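Local coordinates for protein citrate synthase (Thermotoga maritima, PDB 2P2W) that probably catalyses the condensation of oxaloacetate with acetyl-CoA and water to give citrate and CoA, a step of the tricarboxylic acid cycle, at residues 229-232 and 233-237; 310-313 and 314-318; 176-179 and 180-184. All blocks are in the same frame, centred on the assembly; numbering follows the deposited sequence.

Interaction 1: 229-232 and 233-237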
# COMPACT_ATOMS: atom_id res chain seq x y z
N ASP A 229 -13.91 -28.47 -25.56
CA ASP A 229 -15.29 -28.67 -26.00
C ASP A 229 -16.31 -27.86 -25.21
O ASP A 229 -17.41 -27.61 -25.70
CB ASP A 229 -15.68 -30.15 -25.90
CG ASP A 229 -14.77 -31.06 -26.72
OD1 ASP A 229 -14.44 -30.69 -27.86
OD2 ASP A 229 -14.41 -32.14 -26.22
N ARG A 230 -15.94 -27.46 -24.00
CA ARG A 230 -16.84 -26.71 -23.14
C ARG A 230 -16.59 -25.20 -23.08
O ARG A 230 -17.27 -24.49 -22.34
CB ARG A 230 -16.77 -27.31 -21.73
CG ARG A 230 -17.15 -28.79 -21.68
CD ARG A 230 -16.66 -29.46 -20.40
NE ARG A 230 -17.28 -28.90 -19.20
CZ ARG A 230 -18.47 -29.26 -18.73
NH1 ARG A 230 -19.18 -30.19 -19.34
NH2 ARG A 230 -18.94 -28.67 -17.63
N VAL A 231 -15.64 -24.72 -23.86
CA VAL A 231 -15.31 -23.29 -23.87
C VAL A 231 -16.49 -22.39 -24.25
O VAL A 231 -16.83 -21.46 -23.51
CB VAL A 231 -14.12 -23.00 -24.81
CG1 VAL A 231 -14.01 -21.50 -25.09
CG2 VAL A 231 -12.83 -23.48 -24.15
N GLU A 232 -17.13 -22.66 -25.38
CA GLU A 232 -18.25 -21.85 -25.82
C GLU A 232 -19.31 -21.67 -24.73
O GLU A 232 -19.74 -20.55 -24.45
CB GLU A 232 -18.90 -22.45 -27.06
CG GLU A 232 -20.09 -21.65 -27.56
CD GLU A 232 -20.74 -22.27 -28.78
OE1 GLU A 232 -20.31 -23.37 -29.18
OE2 GLU A 232 -21.68 -21.66 -29.32
N GLU A 233 -19.73 -22.77 -24.13
CA GLU A 233 -20.75 -22.74 -23.08
C GLU A 233 -20.32 -21.92 -21.86
O GLU A 233 -21.12 -21.18 -21.28
CB GLU A 233 -21.07 -24.17 -22.63
CG GLU A 233 -22.19 -24.25 -21.60
CD GLU A 233 -22.74 -25.66 -21.46
OE1 GLU A 233 -22.48 -26.49 -22.36
OE2 GLU A 233 -23.45 -25.93 -20.47
N PHE A 234 -19.06 -22.05 -21.48
CA PHE A 234 -18.54 -21.31 -20.33
C PHE A 234 -18.54 -19.81 -20.59
O PHE A 234 -18.95 -19.02 -19.73
CB PHE A 234 -17.12 -21.76 -20.01
CG PHE A 234 -16.49 -21.00 -18.88
CD1 PHE A 234 -16.84 -21.27 -17.56
CD2 PHE A 234 -15.55 -20.00 -19.13
CE1 PHE A 234 -16.27 -20.55 -16.51
CE2 PHE A 234 -14.97 -19.28 -18.09
CZ PHE A 234 -15.33 -19.56 -16.78
N VAL A 235 -18.07 -19.41 -21.77
CA VAL A 235 -18.02 -18.00 -22.13
C VAL A 235 -19.42 -17.38 -22.16
O VAL A 235 -19.63 -16.30 -21.61
CB VAL A 235 -17.33 -17.79 -23.50
CG1 VAL A 235 -17.42 -16.33 -23.93
CG2 VAL A 235 -15.86 -18.21 -23.40
N GLN A 236 -20.36 -18.06 -22.80
CA GLN A 236 -21.73 -17.56 -22.88
C GLN A 236 -22.32 -17.39 -21.49
O GLN A 236 -23.03 -16.42 -21.22
CB GLN A 236 -22.60 -18.49 -23.72
CG GLN A 236 -22.32 -18.40 -25.21
CD GLN A 236 -22.40 -16.96 -25.72
OE1 GLN A 236 -23.35 -16.24 -25.43
NE2 GLN A 236 -21.41 -16.56 -26.50
N LYS A 237 -22.02 -18.34 -20.61
CA LYS A 237 -22.50 -18.31 -19.23
C LYS A 237 -21.93 -17.08 -18.52
O LYS A 237 -22.64 -16.40 -17.78
CB LYS A 237 -22.06 -19.57 -18.49
CG LYS A 237 -22.23 -19.51 -16.98
CD LYS A 237 -21.43 -20.61 -16.29
CE LYS A 237 -22.09 -21.07 -15.00
NZ LYS A 237 -21.10 -21.69 -14.06
O HOH W 1 -19.33 -25.51 -25.06
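Val231 and Val235 lie side by side on the buried flank of the first turns of helix 231-241, with Val231 CG1 4.1 Å from Val235 CG2. These are the i to i+4 contacts of an alpha-helix, whose backbone bonds run Phe234 N to Arg230 O, Val235 N to Val231 O and Gln236 N to Glu232 O. The middle one is nearly straight, 3.0 Å from Val235 N to Val231 O with an N-H...O angle of 170°. On the packed side the two valines rest on Tyr286 of helix 275-289, while Phe234, its CG swung anti to the backbone N (chi1 177°), carries its ring away from the turn onto Met221, Glu224 and Ile225 of helix 214-225.

The other side is loose. Glu233 and Glu232 are extended and exposed, though Glu232 still brushes Tyr286. Arg230 NH1 stays 5.8 Å from Glu233 OE1, too far for a salt bridge; Arg230 NE bonds to Ile225 O. Gln236 is exposed as well, yet its NE2 is tied to Tyr286 OH. At the start of the helix a water accepts from Glu233 N at 2.9 Å and donates to Asp229 O.

Interaction 2: 310-313 and 314-318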
# COMPACT_ATOMS: atom_id res chain seq x y z
N LEU A 310 6.04 -25.09 -14.93
CA LEU A 310 7.43 -25.06 -14.44
C LEU A 310 7.54 -25.64 -13.02
O LEU A 310 8.62 -25.74 -12.44
CB LEU A 310 7.93 -23.62 -14.42
CG LEU A 310 8.20 -23.04 -15.79
CD1 LEU A 310 8.78 -21.61 -15.68
CD2 LEU A 310 9.21 -23.86 -16.60
N GLY A 311 6.37 -25.95 -12.42
CA GLY A 311 6.38 -26.64 -11.11
C GLY A 311 6.23 -25.70 -9.88
O GLY A 311 6.47 -26.14 -8.76
N PHE A 312 5.82 -24.44 -10.06
CA PHE A 312 5.64 -23.54 -8.92
C PHE A 312 4.24 -23.63 -8.32
O PHE A 312 3.27 -23.86 -9.04
CB PHE A 312 5.92 -22.09 -9.33
CG PHE A 312 7.36 -21.82 -9.65
CD1 PHE A 312 8.24 -21.45 -8.64
CD2 PHE A 312 7.84 -21.97 -10.94
CE1 PHE A 312 9.59 -21.22 -8.92
CE2 PHE A 312 9.19 -21.75 -11.24
CZ PHE A 312 10.07 -21.38 -10.22
N PRO A 313 4.12 -23.44 -7.00
CA PRO A 313 2.83 -23.48 -6.30
C PRO A 313 1.96 -22.32 -6.79
O PRO A 313 2.46 -21.21 -6.98
CB PRO A 313 3.20 -23.31 -4.83
CG PRO A 313 4.68 -23.15 -4.64
CD PRO A 313 5.22 -23.20 -6.04
N ARG A 314 0.67 -22.57 -6.97
CA ARG A 314 -0.26 -21.55 -7.45
C ARG A 314 -0.30 -20.29 -6.56
O ARG A 314 -0.48 -19.18 -7.03
CB ARG A 314 -1.65 -22.17 -7.57
CG ARG A 314 -1.68 -23.25 -8.65
CD ARG A 314 -3.08 -23.81 -8.91
NE ARG A 314 -3.03 -24.73 -10.05
CZ ARG A 314 -4.18 -25.30 -10.46
NH1 ARG A 314 -5.32 -25.03 -9.84
NH2 ARG A 314 -4.17 -26.13 -11.51
N ASN A 315 -0.16 -20.50 -5.23
CA ASN A 315 -0.23 -19.33 -4.35
C ASN A 315 1.08 -18.54 -4.31
O ASN A 315 1.28 -17.65 -3.48
CB ASN A 315 -0.70 -19.77 -2.95
CG ASN A 315 0.38 -20.52 -2.23
OD1 ASN A 315 1.20 -21.21 -2.82
ND2 ASN A 315 0.34 -20.41 -0.89
N MET A 316 2.01 -18.90 -5.23
CA MET A 316 3.23 -18.12 -5.40
C MET A 316 3.26 -17.35 -6.74
O MET A 316 4.14 -16.54 -7.00
CB MET A 316 4.45 -19.06 -5.31
CG MET A 316 5.77 -18.29 -5.22
SD MET A 316 7.21 -19.32 -5.53
CE MET A 316 7.26 -20.18 -3.95
N PHE A 317 2.26 -17.66 -7.61
CA PHE A 317 2.23 -17.01 -8.94
C PHE A 317 2.30 -15.46 -8.85
O PHE A 317 3.06 -14.83 -9.56
CB PHE A 317 0.93 -17.41 -9.65
CG PHE A 317 0.95 -18.83 -10.17
CD1 PHE A 317 1.96 -19.71 -9.80
CD2 PHE A 317 -0.09 -19.27 -10.98
CE1 PHE A 317 1.92 -21.03 -10.25
CE2 PHE A 317 -0.12 -20.59 -11.42
CZ PHE A 317 0.88 -21.47 -11.06
N THR A 318 1.50 -14.85 -7.98
CA THR A 318 1.53 -13.40 -7.86
C THR A 318 2.89 -12.94 -7.31
O THR A 318 3.38 -11.87 -7.68
CB THR A 318 0.40 -12.87 -6.94
OG1 THR A 318 -0.87 -13.31 -7.44
CG2 THR A 318 0.40 -11.35 -6.92
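Pro313 and Met316 lie alongside each other and point the same way, the proline CG 4.0 Å from Met316 CE. With CG anti to the backbone N (chi1 -169°), the Met316 chain runs extended until it bends at chi3, which sets SD beside the ring of Phe312, 3.9 Å from Phe312 CD1. The sulfur approaches obliquely, 71° off the ring normal, a Met-aromatic contact in which the two side chains slant across one another.

The ring of Phe317 comes in from another direction. Its CE1 lies 3.4 Å from Phe312 O, which sits at the ring edge near its plane, and the same carbon packs against Phe312 CB. Arg314 CA stands 3.5 Å above the plane of the Phe317 ring, over its centre, so this aromatic group is covered on that face by the backbone three residues earlier.

These contacts belong to the short connection between helices 299-309 and 317-337. Gly311, with positive phi, ends the first helix in a Schellman motif, and from Pro313 the chain turns into the second. The turn is closed by Met316 N bonding to Pro313 O at 2.9 Å, with the donor above the carbonyl plane rather than on a lone pair, and Phe317 N follows by bonding to Arg314 O.

Arg314 points away from this cluster and forms salt bridges with Glu223 and Glu308. Phe312 meets Phe156 edge-to-face, while Met316 packs on Phe151 and Met155 of helix 147-156, the same helix that carries Phe156.

Interaction 3: 176-179 and 180-184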
# COMPACT_ATOMS: atom_id res chain seq x y z
N GLN A 176 5.46 -1.97 -16.55
CA GLN A 176 4.39 -1.58 -17.47
C GLN A 176 3.61 -0.32 -17.09
O GLN A 176 2.42 -0.38 -16.77
CB GLN A 176 3.40 -2.72 -17.74
CG GLN A 176 2.44 -2.33 -18.88
CD GLN A 176 1.82 -3.51 -19.58
OE1 GLN A 176 2.40 -4.09 -20.51
NE2 GLN A 176 0.62 -3.89 -19.15
N ASP A 177 4.29 0.81 -17.14
CA ASP A 177 3.67 2.11 -16.88
C ASP A 177 2.98 2.21 -15.51
O ASP A 177 3.42 1.60 -14.53
CB ASP A 177 2.68 2.41 -18.01
CG ASP A 177 2.38 3.89 -18.16
OD1 ASP A 177 3.33 4.70 -18.18
OD2 ASP A 177 1.19 4.24 -18.27
N ILE A 178 1.90 2.97 -15.45
CA ILE A 178 1.20 3.18 -14.18
C ILE A 178 0.02 2.26 -13.91
O ILE A 178 -1.13 2.71 -13.82
CB ILE A 178 0.75 4.65 -14.05
CG1 ILE A 178 1.83 5.58 -14.62
CG2 ILE A 178 0.51 4.99 -12.58
CD1 ILE A 178 3.20 5.46 -13.95
N ASN A 179 0.31 0.97 -13.78
CA ASN A 179 -0.72 -0.02 -13.49
C ASN A 179 -1.09 0.16 -12.02
O ASN A 179 -0.44 0.92 -11.30
CB ASN A 179 -0.18 -1.42 -13.75
CG ASN A 179 1.16 -1.66 -13.08
OD1 ASN A 179 1.22 -1.99 -11.90
ND2 ASN A 179 2.24 -1.47 -13.84
N ALA A 180 -2.13 -0.53 -11.56
CA ALA A 180 -2.59 -0.39 -10.18
C ALA A 180 -1.52 -0.54 -9.10
O ALA A 180 -1.47 0.26 -8.17
CB ALA A 180 -3.74 -1.36 -9.91
N SER A 181 -0.67 -1.56 -9.20
CA SER A 181 0.36 -1.76 -8.17
C SER A 181 1.45 -0.68 -8.23
O SER A 181 1.90 -0.19 -7.20
CB SER A 181 0.98 -3.16 -8.26
OG SER A 181 1.65 -3.39 -9.49
N THR A 182 1.87 -0.30 -9.44
CA THR A 182 2.87 0.75 -9.57
C THR A 182 2.27 2.05 -9.05
O THR A 182 2.94 2.85 -8.40
CB THR A 182 3.31 0.94 -11.05
OG1 THR A 182 4.07 -0.20 -11.47
CG2 THR A 182 4.16 2.21 -11.22
N PHE A 183 0.98 2.26 -9.33
CA PHE A 183 0.32 3.47 -8.88
C PHE A 183 0.23 3.51 -7.35
O PHE A 183 0.41 4.57 -6.74
CB PHE A 183 -1.08 3.58 -9.50
CG PHE A 183 -1.74 4.91 -9.27
CD1 PHE A 183 -1.03 6.10 -9.49
CD2 PHE A 183 -3.07 4.99 -8.89
CE1 PHE A 183 -1.65 7.34 -9.32
CE2 PHE A 183 -3.70 6.23 -8.71
CZ PHE A 183 -2.98 7.40 -8.93
N ALA A 184 -0.05 2.36 -6.74
CA ALA A 184 -0.13 2.28 -5.28
C ALA A 184 1.22 2.67 -4.68
O ALA A 184 1.29 3.40 -3.69
CB ALA A 184 -0.51 0.85 -4.85
O HOH W 2 5.17 -0.27 -13.92
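Asn179 holds its CG between its own backbone N and carbonyl carbon (chi1 50°), which folds the amide back over the start of helix 180-189. Ser181 takes the same kind of position (chi1 63°), and its OG donates to Asn179 OD1 over 2.8 Å, nearly in line with the C=O bond. Thr182 N donates to that oxygen too, at 3.1 Å and from above the carbonyl plane. Asn179 is thus the N-cap of the helix, its OD1 gripped by two donors while its backbone O accepts from Phe183 N in the first helical bond.

The other end of the amide faces back along the chain. Asn179 ND2 donates to Gln176 O at 3.1 Å, approaching from above that carbonyl's plane; with donors on OD1 and an acceptor at ND2, the flip of the amide is settled. A water joins the loop to the helix, accepting from Gln176 N and Thr182 OG1, donating to Asp177 O and taking a weak bond from Asn179 ND2. Replacing Asn179 with an alanine would probably leave Thr182 N without its cap, take one partner from Ser181 OG and leave Gln176 O without its amide donor.

Beside these polar bonds, Ile178 CG2 slants in on Phe183 CD1 at 3.6 Å. The side chain of Asn179 lies about 3 Å from a bound citrate anion, probably from the crystallisation liquor, and about 7 Å from that of His250, a predicted active-site residue; Gln176 NE2 bonds to the citrate directly.

Around the cap, Trp329 of helix 317-337 bonds to Ser181 OG, Ala205 of helix 195-207 touches Ser181 and Ala184, and Ile11 of strand 10-14 meets Phe183. From the second subunit, Thr346 and Ser347 of strand 346-349 bond to Asp177.

In the fold
From the N terminus, interaction 3 comes first, where the loop after helix 163-173 turns into helix 180-189. Interaction 1 follows at the start of helix 231-241, and interaction 2 comes last, in the turn joining helices 299-309 and 317-337. Each closes before the next opens, so none nests or crosses, and none touches another: the nearest atoms of interactions 2 and 3 are about 8 Å apart. Shared helices link them instead. Helix 214-225 packs against both interactions 1 and 2, and helix 317-337, which begins in interaction 2, reaches interaction 3 beside the bound citrate. Interaction 1 lies farther out, its centre about 29 Å from that of the chain.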